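Local coordinates for major capsid protein P2 (Pseudoalteromonas phage pm2, PDB 2VVF) that forms the icosahedral outer shell of a lipid-containing marine phage as the major capsid protein, a homotrimer whose subunits are double jelly rolls, at residues P11-G16 against A125-S130; I32-S37 against L129-Q134; D163-V168 against V258-V263; G169-A174 against S232-Q237. One frame throughout, in Å; residues are numbered along the deposited sequence.

Contact 1: P11-G16 against A125-S130; sequences PNVAAG and AGPKLS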
loop_
_atom_site.group_PDB
_atom_site.type_symbol
_atom_site.label_atom_id
_atom_site.label_comp_id
_atom_site.label_asym_id
_atom_site.label_seq_id
_atom_site.Cartn_x
_atom_site.Cartn_y
_atom_site.Cartn_z
ATOM N N PRO A 11 23.299 6.638 28.950
ATOM C CA PRO A 11 24.404 6.609 29.905
ATOM C C PRO A 11 25.399 5.468 29.714
ATOM O O PRO A 11 25.019 4.322 29.478
ATOM C CB PRO A 11 23.698 6.469 31.258
ATOM C CG PRO A 11 22.318 6.980 31.030
ATOM C CD PRO A 11 21.986 6.614 29.616
ATOM N N ASN A 12 26.679 5.803 29.848
ATOM C CA ASN A 12 27.771 4.838 29.766
ATOM C C ASN A 12 27.773 3.918 28.554
ATOM O O ASN A 12 27.737 2.695 28.697
ATOM C CB ASN A 12 27.846 4.017 31.053
ATOM C CG ASN A 12 27.560 4.849 32.286
ATOM O OD1 ASN A 12 28.229 5.850 32.539
ATOM N ND2 ASN A 12 26.544 4.454 33.045
ATOM N N VAL A 13 27.869 4.501 27.365
ATOM C CA VAL A 13 27.923 3.712 26.141
ATOM C C VAL A 13 29.373 3.356 25.821
ATOM O O VAL A 13 30.126 4.178 25.296
ATOM C CB VAL A 13 27.244 4.433 24.962
ATOM C CG1 VAL A 13 27.465 3.662 23.667
ATOM C CG2 VAL A 13 25.760 4.616 25.232
ATOM N N ALA A 14 29.765 2.132 26.158
ATOM C CA ALA A 14 31.124 1.670 25.908
ATOM C C ALA A 14 31.148 0.161 25.702
ATOM O O ALA A 14 30.229 -0.545 26.118
ATOM C CB ALA A 14 32.038 2.064 27.057
ATOM N N ALA A 15 32.206 -0.327 25.065
ATOM C CA ALA A 15 32.355 -1.752 24.804
ATOM C C ALA A 15 32.356 -2.569 26.095
ATOM O O ALA A 15 33.033 -2.220 27.061
ATOM C CB ALA A 15 33.621 -2.014 24.006
ATOM N N GLY A 16 31.593 -3.658 26.101
ATOM C CA GLY A 16 31.508 -4.540 27.261
ATOM C C GLY A 16 30.590 -3.994 28.351
ATOM O O GLY A 16 30.445 -4.600 29.413
ATOM N N ALA A 125 34.034 -1.619 18.402
ATOM C CA ALA A 125 35.070 -0.654 18.041
ATOM C C ALA A 125 35.033 0.612 18.898
ATOM O O ALA A 125 35.962 0.889 19.656
ATOM C CB ALA A 125 34.972 -0.301 16.562
ATOM N N GLY A 126 33.963 1.387 18.757
ATOM C CA GLY A 126 33.797 2.627 19.510
ATOM C C GLY A 126 32.316 2.989 19.558
ATOM O O GLY A 126 31.889 3.995 18.990
ATOM N N PRO A 127 31.541 2.141 20.228
ATOM C CA PRO A 127 30.094 2.307 20.337
ATOM C C PRO A 127 29.600 3.732 20.568
ATOM O O PRO A 127 30.108 4.455 21.426
ATOM C CB PRO A 127 29.728 1.415 21.527
ATOM C CG PRO A 127 30.975 1.315 22.324
ATOM C CD PRO A 127 32.088 1.328 21.326
ATOM N N LYS A 128 28.582 4.108 19.799
ATOM C CA LYS A 128 27.945 5.416 19.903
ATOM C C LYS A 128 26.460 5.198 19.633
ATOM O O LYS A 128 26.078 4.785 18.540
ATOM C CB LYS A 128 28.524 6.383 18.867
ATOM C CG LYS A 128 29.532 7.373 19.429
ATOM C CD LYS A 128 30.515 7.824 18.361
ATOM C CE LYS A 128 31.845 8.236 18.972
ATOM N NZ LYS A 128 32.627 9.114 18.058
ATOM N N LEU A 129 25.628 5.433 20.640
ATOM C CA LEU A 129 24.196 5.212 20.492
ATOM C C LEU A 129 23.338 6.364 20.996
ATOM O O LEU A 129 23.566 6.903 22.080
ATOM C CB LEU A 129 23.778 3.911 21.181
ATOM C CG LEU A 129 24.590 2.661 20.839
ATOM C CD1 LEU A 129 24.849 1.836 22.090
ATOM C CD2 LEU A 129 23.872 1.833 19.786
ATOM N N SER A 130 22.335 6.718 20.201
ATOM C CA SER A 130 21.394 7.776 20.548
ATOM C C SER A 130 20.004 7.316 20.127
ATOM O O SER A 130 19.869 6.428 19.284
ATOM C CB SER A 130 21.758 9.080 19.836
ATOM O OG SER A 130 21.885 8.877 18.440
#

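Contact 2: I32-S37 against L129-Q134; sequences IDLRYS and LSAIAQ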
loop_
_atom_site.group_PDB
_atom_site.type_symbol
_atom_site.label_atom_id
_atom_site.label_comp_id
_atom_site.label_asym_id
_atom_site.label_seq_id
_atom_site.Cartn_x
_atom_site.Cartn_y
_atom_site.Cartn_z
ATOM N N ILE A 32 10.546 4.039 18.142
ATOM C CA ILE A 32 11.786 4.488 18.761
ATOM C C ILE A 32 12.939 4.223 17.795
ATOM O O ILE A 32 13.259 3.072 17.493
ATOM C CB ILE A 32 12.019 3.821 20.132
ATOM C CG1 ILE A 32 11.115 4.458 21.190
ATOM C CG2 ILE A 32 13.484 3.931 20.534
ATOM C CD1 ILE A 32 10.991 3.647 22.462
ATOM N N ASP A 33 13.533 5.298 17.286
ATOM C CA ASP A 33 14.636 5.186 16.338
ATOM C C ASP A 33 15.985 5.185 17.047
ATOM O O ASP A 33 16.387 6.184 17.640
ATOM C CB ASP A 33 14.574 6.313 15.304
ATOM C CG ASP A 33 13.207 6.433 14.653
ATOM O OD1 ASP A 33 12.635 5.392 14.266
ATOM O OD2 ASP A 33 12.700 7.568 14.532
ATOM N N LEU A 34 16.681 4.055 16.982
ATOM C CA LEU A 34 17.981 3.924 17.624
ATOM C C LEU A 34 19.126 4.035 16.624
ATOM O O LEU A 34 19.288 3.182 15.753
ATOM C CB LEU A 34 18.075 2.601 18.391
ATOM C CG LEU A 34 19.425 2.291 19.044
ATOM C CD1 LEU A 34 19.708 3.258 20.184
ATOM C CD2 LEU A 34 19.471 0.850 19.532
ATOM N N ARG A 35 19.917 5.093 16.761
ATOM C CA ARG A 35 21.061 5.316 15.888
ATOM C C ARG A 35 22.298 4.684 16.515
ATOM O O ARG A 35 22.542 4.836 17.709
ATOM C CB ARG A 35 21.281 6.817 15.673
ATOM C CG ARG A 35 22.369 7.151 14.665
ATOM C CD ARG A 35 22.411 8.642 14.373
ATOM N NE ARG A 35 21.368 9.053 13.435
ATOM C CZ ARG A 35 21.343 8.714 12.150
ATOM N NH1 ARG A 35 22.302 7.952 11.644
ATOM N NH2 ARG A 35 20.359 9.136 11.371
ATOM N N TYR A 36 23.064 3.956 15.711
ATOM C CA TYR A 36 24.258 3.281 16.205
ATOM C C TYR A 36 25.450 3.466 15.275
ATOM O O TYR A 36 25.295 3.603 14.061
ATOM C CB TYR A 36 23.985 1.788 16.392
ATOM C CG TYR A 36 23.641 1.070 15.104
ATOM C CD1 TYR A 36 22.318 0.918 14.700
ATOM C CD2 TYR A 36 24.640 0.566 14.278
ATOM C CE1 TYR A 36 22.000 0.275 13.515
ATOM C CE2 TYR A 36 24.330 -0.076 13.090
ATOM C CZ TYR A 36 23.010 -0.221 12.713
ATOM O OH TYR A 36 22.703 -0.861 11.534
ATOM N N SER A 37 26.641 3.452 15.859
ATOM C CA SER A 37 27.882 3.590 15.108
ATOM C C SER A 37 29.037 3.122 15.988
ATOM O O SER A 37 28.969 3.217 17.213
ATOM C CB SER A 37 28.090 5.040 14.663
ATOM O OG SER A 37 28.728 5.803 15.673
ATOM N N LEU A 129 25.628 5.433 20.640
ATOM C CA LEU A 129 24.196 5.212 20.492
ATOM C C LEU A 129 23.338 6.364 20.996
ATOM O O LEU A 129 23.566 6.903 22.080
ATOM C CB LEU A 129 23.778 3.911 21.181
ATOM C CG LEU A 129 24.590 2.661 20.839
ATOM C CD1 LEU A 129 24.849 1.836 22.090
ATOM C CD2 LEU A 129 23.872 1.833 19.786
ATOM N N SER A 130 22.335 6.718 20.201
ATOM C CA SER A 130 21.394 7.776 20.548
ATOM C C SER A 130 20.004 7.316 20.127
ATOM O O SER A 130 19.869 6.428 19.284
ATOM C CB SER A 130 21.758 9.080 19.836
ATOM O OG SER A 130 21.885 8.877 18.440
ATOM N N ALA A 131 18.973 7.906 20.719
ATOM C CA ALA A 131 17.610 7.511 20.401
ATOM C C ALA A 131 16.657 8.685 20.217
ATOM O O ALA A 131 16.778 9.716 20.882
ATOM C CB ALA A 131 17.075 6.552 21.457
ATOM N N ILE A 132 15.700 8.504 19.313
ATOM C CA ILE A 132 14.680 9.505 19.038
ATOM C C ILE A 132 13.326 8.834 19.227
ATOM O O ILE A 132 13.146 7.674 18.860
ATOM C CB ILE A 132 14.823 10.080 17.614
ATOM C CG1 ILE A 132 15.956 11.108 17.562
ATOM C CG2 ILE A 132 13.508 10.702 17.154
ATOM C CD1 ILE A 132 16.320 11.546 16.158
ATOM N N ALA A 133 12.379 9.553 19.818
ATOM C CA ALA A 133 11.061 8.987 20.069
ATOM C C ALA A 133 9.929 9.675 19.316
ATOM O O ALA A 133 9.801 10.900 19.336
ATOM C CB ALA A 133 10.766 8.965 21.561
ATOM N N GLN A 134 9.098 8.868 18.665
ATOM C CA GLN A 134 7.918 9.367 17.973
ATOM C C GLN A 134 6.760 9.027 18.905
ATOM O O GLN A 134 6.315 7.880 18.965
ATOM C CB GLN A 134 7.736 8.659 16.629
ATOM C CG GLN A 134 8.942 8.741 15.712
ATOM C CD GLN A 134 8.683 8.100 14.368
ATOM O OE1 GLN A 134 7.559 8.109 13.872
ATOM N NE2 GLN A 134 9.724 7.528 13.773
#

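Contact 3: D163-V168 against V258-V263; sequences DLPRPV and VEYMGV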
loop_
_atom_site.group_PDB
_atom_site.type_symbol
_atom_site.label_atom_id
_atom_site.label_comp_id
_atom_site.label_asym_id
_atom_site.label_seq_id
_atom_site.Cartn_x
_atom_site.Cartn_y
_atom_site.Cartn_z
ATOM N N ASP A 163 5.648 -27.962 23.096
ATOM C CA ASP A 163 5.767 -27.367 24.425
ATOM C C ASP A 163 5.870 -25.844 24.426
ATOM O O ASP A 163 6.432 -25.256 25.347
ATOM C CB ASP A 163 6.938 -27.985 25.195
ATOM C CG ASP A 163 8.271 -27.780 24.499
ATOM O OD1 ASP A 163 8.274 -27.476 23.286
ATOM O OD2 ASP A 163 9.317 -27.930 25.166
ATOM N N LEU A 164 5.309 -25.205 23.405
ATOM C CA LEU A 164 5.335 -23.748 23.323
ATOM C C LEU A 164 4.316 -23.154 24.292
ATOM O O LEU A 164 3.179 -23.619 24.375
ATOM C CB LEU A 164 5.051 -23.282 21.891
ATOM C CG LEU A 164 6.197 -23.446 20.890
ATOM C CD1 LEU A 164 5.801 -22.919 19.521
ATOM C CD2 LEU A 164 7.467 -22.765 21.387
ATOM N N PRO A 165 4.734 -22.136 25.039
ATOM C CA PRO A 165 3.855 -21.497 26.014
ATOM C C PRO A 165 2.525 -21.090 25.389
ATOM O O PRO A 165 2.485 -20.573 24.273
ATOM C CB PRO A 165 4.646 -20.256 26.435
ATOM C CG PRO A 165 6.070 -20.628 26.211
ATOM C CD PRO A 165 6.067 -21.509 24.996
ATOM N N ARG A 166 1.439 -21.326 26.118
ATOM C CA ARG A 166 0.107 -20.983 25.635
ATOM C C ARG A 166 -0.641 -20.089 26.618
ATOM O O ARG A 166 -1.679 -20.476 27.151
ATOM C CB ARG A 166 -0.709 -22.249 25.360
ATOM C CG ARG A 166 -0.272 -23.023 24.127
ATOM C CD ARG A 166 -1.349 -23.995 23.675
ATOM N NE ARG A 166 -0.996 -25.382 23.963
ATOM C CZ ARG A 166 -1.676 -26.171 24.787
ATOM N NH1 ARG A 166 -2.752 -25.710 25.412
ATOM N NH2 ARG A 166 -1.283 -27.421 24.989
ATOM N N PRO A 167 -0.114 -18.891 26.851
ATOM C CA PRO A 167 -0.755 -17.944 27.760
ATOM C C PRO A 167 -2.215 -17.743 27.364
ATOM O O PRO A 167 -2.518 -17.417 26.217
ATOM C CB PRO A 167 0.045 -16.651 27.550
ATOM C CG PRO A 167 0.779 -16.843 26.257
ATOM C CD PRO A 167 1.055 -18.303 26.177
ATOM N N VAL A 168 -3.116 -17.965 28.313
ATOM C CA VAL A 168 -4.548 -17.847 28.059
ATOM C C VAL A 168 -4.993 -16.432 27.700
ATOM O O VAL A 168 -4.645 -15.467 28.380
ATOM C CB VAL A 168 -5.372 -18.417 29.229
ATOM C CG1 VAL A 168 -6.860 -18.228 28.974
ATOM C CG2 VAL A 168 -5.043 -19.890 29.442
ATOM N N VAL A 258 8.662 -16.636 18.741
ATOM C CA VAL A 258 7.206 -16.597 18.795
ATOM C C VAL A 258 6.726 -15.190 19.119
ATOM O O VAL A 258 7.039 -14.645 20.176
ATOM C CB VAL A 258 6.646 -17.620 19.796
ATOM C CG1 VAL A 258 5.122 -17.618 19.765
ATOM C CG2 VAL A 258 7.194 -19.005 19.508
ATOM N N GLU A 259 5.974 -14.600 18.195
ATOM C CA GLU A 259 5.438 -13.260 18.388
ATOM C C GLU A 259 4.059 -13.348 19.027
ATOM O O GLU A 259 3.060 -13.573 18.345
ATOM C CB GLU A 259 5.347 -12.523 17.051
ATOM C CG GLU A 259 6.692 -12.163 16.448
ATOM C CD GLU A 259 6.559 -11.339 15.183
ATOM O OE1 GLU A 259 6.231 -10.138 15.286
ATOM O OE2 GLU A 259 6.773 -11.894 14.085
ATOM N N TYR A 260 4.014 -13.194 20.346
ATOM C CA TYR A 260 2.757 -13.249 21.076
ATOM C C TYR A 260 2.087 -11.880 21.056
ATOM O O TYR A 260 2.712 -10.876 20.718
ATOM C CB TYR A 260 2.994 -13.685 22.524
ATOM C CG TYR A 260 3.374 -15.141 22.679
ATOM C CD1 TYR A 260 2.401 -16.131 22.726
ATOM C CD2 TYR A 260 4.705 -15.522 22.805
ATOM C CE1 TYR A 260 2.746 -17.460 22.880
ATOM C CE2 TYR A 260 5.057 -16.849 22.960
ATOM C CZ TYR A 260 4.076 -17.812 22.995
ATOM O OH TYR A 260 4.425 -19.132 23.147
ATOM N N MET A 261 0.814 -11.850 21.434
ATOM C CA MET A 261 0.049 -10.612 21.482
ATOM C C MET A 261 -1.004 -10.709 22.579
ATOM O O MET A 261 -1.587 -11.769 22.799
ATOM C CB MET A 261 -0.651 -10.364 20.142
ATOM C CG MET A 261 0.266 -9.947 19.008
ATOM S SD MET A 261 -0.648 -9.726 17.467
ATOM C CE MET A 261 -1.720 -11.158 17.499
ATOM N N GLY A 262 -1.261 -9.594 23.250
ATOM C CA GLY A 262 -2.258 -9.562 24.309
ATOM C C GLY A 262 -2.182 -8.247 25.080
ATOM O O GLY A 262 -1.243 -7.481 24.917
ATOM N N VAL A 263 -3.191 -7.985 25.897
ATOM C CA VAL A 263 -3.263 -6.796 26.736
ATOM C C VAL A 263 -2.275 -7.004 27.867
ATOM O O VAL A 263 -2.382 -7.956 28.651
ATOM C CB VAL A 263 -4.700 -6.563 27.287
ATOM C CG1 VAL A 263 -4.739 -5.404 28.241
ATOM C CG2 VAL A 263 -5.714 -6.400 26.155
#

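Contact 4: G169-A174 against S232-Q237; sequences GYRIAA and SVLLDQ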
loop_
_atom_site.group_PDB
_atom_site.type_symbol
_atom_site.label_atom_id
_atom_site.label_comp_id
_atom_site.label_asym_id
_atom_site.label_seq_id
_atom_site.Cartn_x
_atom_site.Cartn_y
_atom_site.Cartn_z
ATOM N N GLY A 169 -5.786 -16.319 26.637
ATOM C CA GLY A 169 -6.305 -15.028 26.200
ATOM C C GLY A 169 -5.380 -14.334 25.208
ATOM O O GLY A 169 -5.784 -13.398 24.517
ATOM N N TYR A 170 -4.137 -14.793 25.143
ATOM C CA TYR A 170 -3.154 -14.216 24.237
ATOM C C TYR A 170 -3.293 -14.802 22.837
ATOM O O TYR A 170 -4.023 -15.771 22.630
ATOM C CB TYR A 170 -1.738 -14.451 24.769
ATOM C CG TYR A 170 -1.380 -13.575 25.947
ATOM C CD1 TYR A 170 -0.455 -12.550 25.819
ATOM C CD2 TYR A 170 -1.975 -13.767 27.186
ATOM C CE1 TYR A 170 -0.127 -11.742 26.894
ATOM C CE2 TYR A 170 -1.655 -12.967 28.268
ATOM C CZ TYR A 170 -0.730 -11.955 28.116
ATOM O OH TYR A 170 -0.409 -11.151 29.188
ATOM N N ARG A 171 -2.587 -14.208 21.881
ATOM C CA ARG A 171 -2.619 -14.672 20.499
ATOM C C ARG A 171 -1.202 -14.868 19.981
ATOM O O ARG A 171 -0.239 -14.412 20.595
ATOM C CB ARG A 171 -3.329 -13.652 19.606
ATOM C CG ARG A 171 -4.765 -13.352 19.993
ATOM C CD ARG A 171 -5.473 -12.609 18.871
ATOM N NE ARG A 171 -6.920 -12.812 18.894
ATOM C CZ ARG A 171 -7.586 -13.540 18.003
ATOM N NH1 ARG A 171 -6.938 -14.144 17.015
ATOM N NH2 ARG A 171 -8.901 -13.666 18.101
ATOM N N ILE A 172 -1.087 -15.529 18.837
ATOM C CA ILE A 172 0.205 -15.742 18.202
ATOM C C ILE A 172 0.153 -15.170 16.793
ATOM O O ILE A 172 -0.594 -15.657 15.945
ATOM C CB ILE A 172 0.607 -17.226 18.187
ATOM C CG1 ILE A 172 0.802 -17.737 19.616
ATOM C CG2 ILE A 172 1.881 -17.419 17.374
ATOM C CD1 ILE A 172 1.109 -19.216 19.694
ATOM N N ALA A 173 0.920 -14.111 16.562
ATOM C CA ALA A 173 0.951 -13.464 15.258
ATOM C C ALA A 173 1.771 -14.273 14.263
ATOM O O ALA A 173 1.383 -14.424 13.104
ATOM C CB ALA A 173 1.504 -12.050 15.380
ATOM N N ALA A 174 2.908 -14.791 14.720
ATOM C CA ALA A 174 3.778 -15.572 13.853
ATOM C C ALA A 174 4.790 -16.406 14.624
ATOM O O ALA A 174 5.028 -16.181 15.808
ATOM C CB ALA A 174 4.489 -14.661 12.866
ATOM N N SER A 232 -4.782 -14.359 13.519
ATOM C CA SER A 232 -3.742 -14.910 14.375
ATOM C C SER A 232 -4.295 -16.027 15.252
ATOM O O SER A 232 -5.508 -16.157 15.421
ATOM C CB SER A 232 -3.130 -13.810 15.246
ATOM O OG SER A 232 -4.092 -13.280 16.141
ATOM N N VAL A 233 -3.396 -16.831 15.809
ATOM C CA VAL A 233 -3.787 -17.939 16.670
ATOM C C VAL A 233 -4.278 -17.451 18.031
ATOM O O VAL A 233 -3.529 -16.831 18.787
ATOM C CB VAL A 233 -2.639 -18.956 16.831
ATOM C CG1 VAL A 233 -3.041 -20.067 17.790
ATOM C CG2 VAL A 233 -2.230 -19.523 15.479
ATOM N N LEU A 234 -5.537 -17.742 18.343
ATOM C CA LEU A 234 -6.106 -17.365 19.630
ATOM C C LEU A 234 -5.864 -18.493 20.623
ATOM O O LEU A 234 -6.450 -19.569 20.511
ATOM C CB LEU A 234 -7.607 -17.094 19.508
ATOM C CG LEU A 234 -8.312 -16.833 20.843
ATOM C CD1 LEU A 234 -7.594 -15.745 21.628
ATOM C CD2 LEU A 234 -9.773 -16.469 20.630
ATOM N N LEU A 235 -4.976 -18.251 21.580
ATOM C CA LEU A 235 -4.640 -19.257 22.576
ATOM C C LEU A 235 -5.800 -19.535 23.530
ATOM O O LEU A 235 -5.793 -19.112 24.686
ATOM C CB LEU A 235 -3.366 -18.871 23.323
ATOM C CG LEU A 235 -2.122 -18.844 22.428
ATOM C CD1 LEU A 235 -0.911 -18.319 23.180
ATOM C CD2 LEU A 235 -1.840 -20.222 21.851
ATOM N N ASP A 236 -6.792 -20.255 23.012
ATOM C CA ASP A 236 -7.986 -20.629 23.760
ATOM C C ASP A 236 -7.629 -21.507 24.952
ATOM O O ASP A 236 -6.885 -22.481 24.819
ATOM C CB ASP A 236 -8.952 -21.389 22.845
ATOM C CG ASP A 236 -10.397 -21.287 23.299
ATOM O OD1 ASP A 236 -10.754 -21.918 24.316
ATOM O OD2 ASP A 236 -11.185 -20.597 22.622
ATOM N N GLN A 237 -8.196 -21.176 26.109
ATOM C CA GLN A 237 -7.965 -21.930 27.336
ATOM C C GLN A 237 -8.439 -23.373 27.193
ATOM O O GLN A 237 -8.357 -24.158 28.137
ATOM C CB GLN A 237 -8.701 -21.254 28.491
ATOM C CG GLN A 237 -8.446 -21.820 29.849
ATOM C CD GLN A 237 -9.067 -20.967 30.921
ATOM O OE1 GLN A 237 -9.623 -19.915 30.681
ATOM N NE2 GLN A 237 -8.899 -21.381 32.103
#

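Contact 1: P11-G16 against A125-S130
V13 and P127 carry most of this contact, with L129 beside them. The apolar part centres on one methyl group, V13 CG1. CG1 lies anti to the backbone N (chi1 173°), and the side chain of V13 sets out toward 125-130. V13 CG1 reaches P127 CB at 3.8 Å and L129 CD1 at 3.6 Å. The V13 and L129 side chains cross at about a right angle, with the CD1 branch of the leucine nearest the valine. The CB bond of L129 does not head for 11-16, but its CD1 still comes close to V13.

A second group of contacts sets side chains against backbone. V13 CG1 is 3.6 Å from P127 O, so the methyl packs on the peptide that follows the proline as well as on its ring. In the other direction the proline ring meets the A14-A15 peptide. P127 CG is 3.6 Å from A14 C and 3.4 Å from A15 N.

In the N-terminal jelly roll, 11-16 lies in one connection between the two sheets, from strand 3-6 to strand 18-23. Segment 125-127 ends another, which leads back from strand 114-120, and 128-130 opens strand 128-136.

No hydrogen bond joins the two segments. The polar backbone turns to other partners: N12 O accepts from N17 ND2, and G126 bonds to the backbone of G38. On the apolar side, V13, P127 and L129 all touch I120 of strand 114-120. L129 also packs on F118 and I10.

Contact 2: I32-S37 against L129-Q134
Q134 NE2 is gripped by two oxygens: D33 OD2 across the strands, and Q209 OE1 of the second subunit. The bond from Q134 NE2 to D33 OD2 is 3.1 Å long and fairly straight, 163° at the hydrogen. It uses the syn lone pair of OD2, and that oxygen lies close to the amide plane of Q134. The Q134 chain is extended beyond CG (chi2 -177°), which carries CD out toward D33. The carboxylate and amide planes are turned 54° apart. D33 OD1 accepts from S82 OG and from Q209 NE2 of the second subunit. Q134 OE1 bonds to Y210 OH of that subunit. Both flat groups are therefore held at both ends, which should fix their rotation.

The strands run antiparallel, with D33-I132 and R35-S130 as hydrogen-bonded pairs. D33 N to I132 O and R35 N to S130 O are each 2.9 Å. The carbonyls also take CA-H contacts, the closer ones including A131 CA to D33 O at 3.3 Å.

I32, L34, Y36, L129, A131 and A133 point to one face. There L129 CD2 presses on Y36 CB at 3.4 Å. L34 CD1 lies 4.2 Å from L129 CB. On the opposite face, S130 OG sits 3.5 Å from R35 CB, while the guanidinium leads away to a salt bridge with D202 of the second subunit.

Strand 28-37 is flanked by strand 80-84, and strand 128-136 by strand 3-6. I32 and L129 touch strand 114-120 of the facing sheet. The D33 face meets helix 200-209 of the second subunit, with Y205 on D33 and I206 on Q134.

Contact 3: D163-V168 against V258-V263
In the C-terminal jelly roll, Y260 of strand 252-263 reaches across to the proline-rich loop that joins strand 157-161 to strand 171-178. Its hydroxyl donates to the backbone of that loop. Y260 OH to P165 O is 2.7 Å, and the donor is tilted 22° from the carbonyl plane. The oxygen lies at the ring edge, near the ring plane. The P165 carbonyl gives the hydroxyl of this buried tyrosine an acceptor.

Two prolines pack about the same tyrosine. P165 CD is 3.4 Å from Y260 OH, so this ring meets the hydroxyl end. P167 lies further back along the ring, with P167 CD 3.8 Å from Y260 CE1. Both proline side chains cross the tyrosine at about a right angle. With CG anti to the carbonyl carbon (chi1 -71°), the Y260 ring leaves the strand toward the loop. Within the strand, V258 CG1 lies over one face of the ring, offset toward the rim.

V258 also uses its other methyl. V258 CG2 meets L164 CD1 at 4.2 Å, a looser apolar touch between side chains that cross obliquely.

The strand is paired on one side with strand 143-154 and on the other with strand 171-178. F150 of strand 143-154 packs on P165 and V258, and I172 of strand 171-178 touches Y260. F269 meets the Y260 ring edge-to-face.

Contact 4: G169-A174 against S232-Q237
I172 and V233 form an antiparallel hydrogen-bonded pair; R171 and L234 beside them are a non-hydrogen-bonded pair. I172 N to V233 O is 2.8 Å, and V233 N to I172 O is 3.0 Å. Beyond the paired residues, L235 N still donates to Y170 O at 2.9 Å. A weak bond of 3.4 Å follows, from G169 N to L235 O. L235 is the centre of an inverse gamma turn, where the chain leaves the strand.

The polar side-chain bond runs from R171 NH1 to S232 OG, at 3.1 Å, with OG 16° out of the guanidinium plane. S232 OG lies in the crowded position between its N and carbonyl carbon (chi1 64°) and also bonds to V229 O. L234 CB lies over one face of the guanidinium, offset toward its rim, 3.9 Å from R171 CZ.

Apolar contacts lie on the other face of the pair. I172 CB meets V233 CB, and I172 CD1 reaches L235 CD2 at 3.8 Å. V233 also packs on M1 of the third subunit. Short strand 233-234 pairs with strand 171-178 in one sheet of the C-terminal jelly roll, and V233 reaches F187 and I189 of the facing sheet, as in a two-sheet sandwich.

The four contacts fall into two pairs, one in each jelly roll. Contacts 1 and 2 lie in the N-terminal domain with centres about 13 Å apart. They share L129 and S130 of strand 128-136, and K128 O to S37 N, 3.0 Å, probably continues the strand pairing between them. Contacts 3 and 4 lie in the C-terminal domain, with centres about 6 Å apart. Strands 252-263 and 171-178 are neighbours there, and the segments of contact 4 fall between those of contact 3 along the chain. The pairs sit on opposite sides of the chain's centre; contacts 2 and 3 have centres about 29 Å apart. Contacts 1 and 2 close before contacts 3 and 4 open, consistent with two jelly rolls in series.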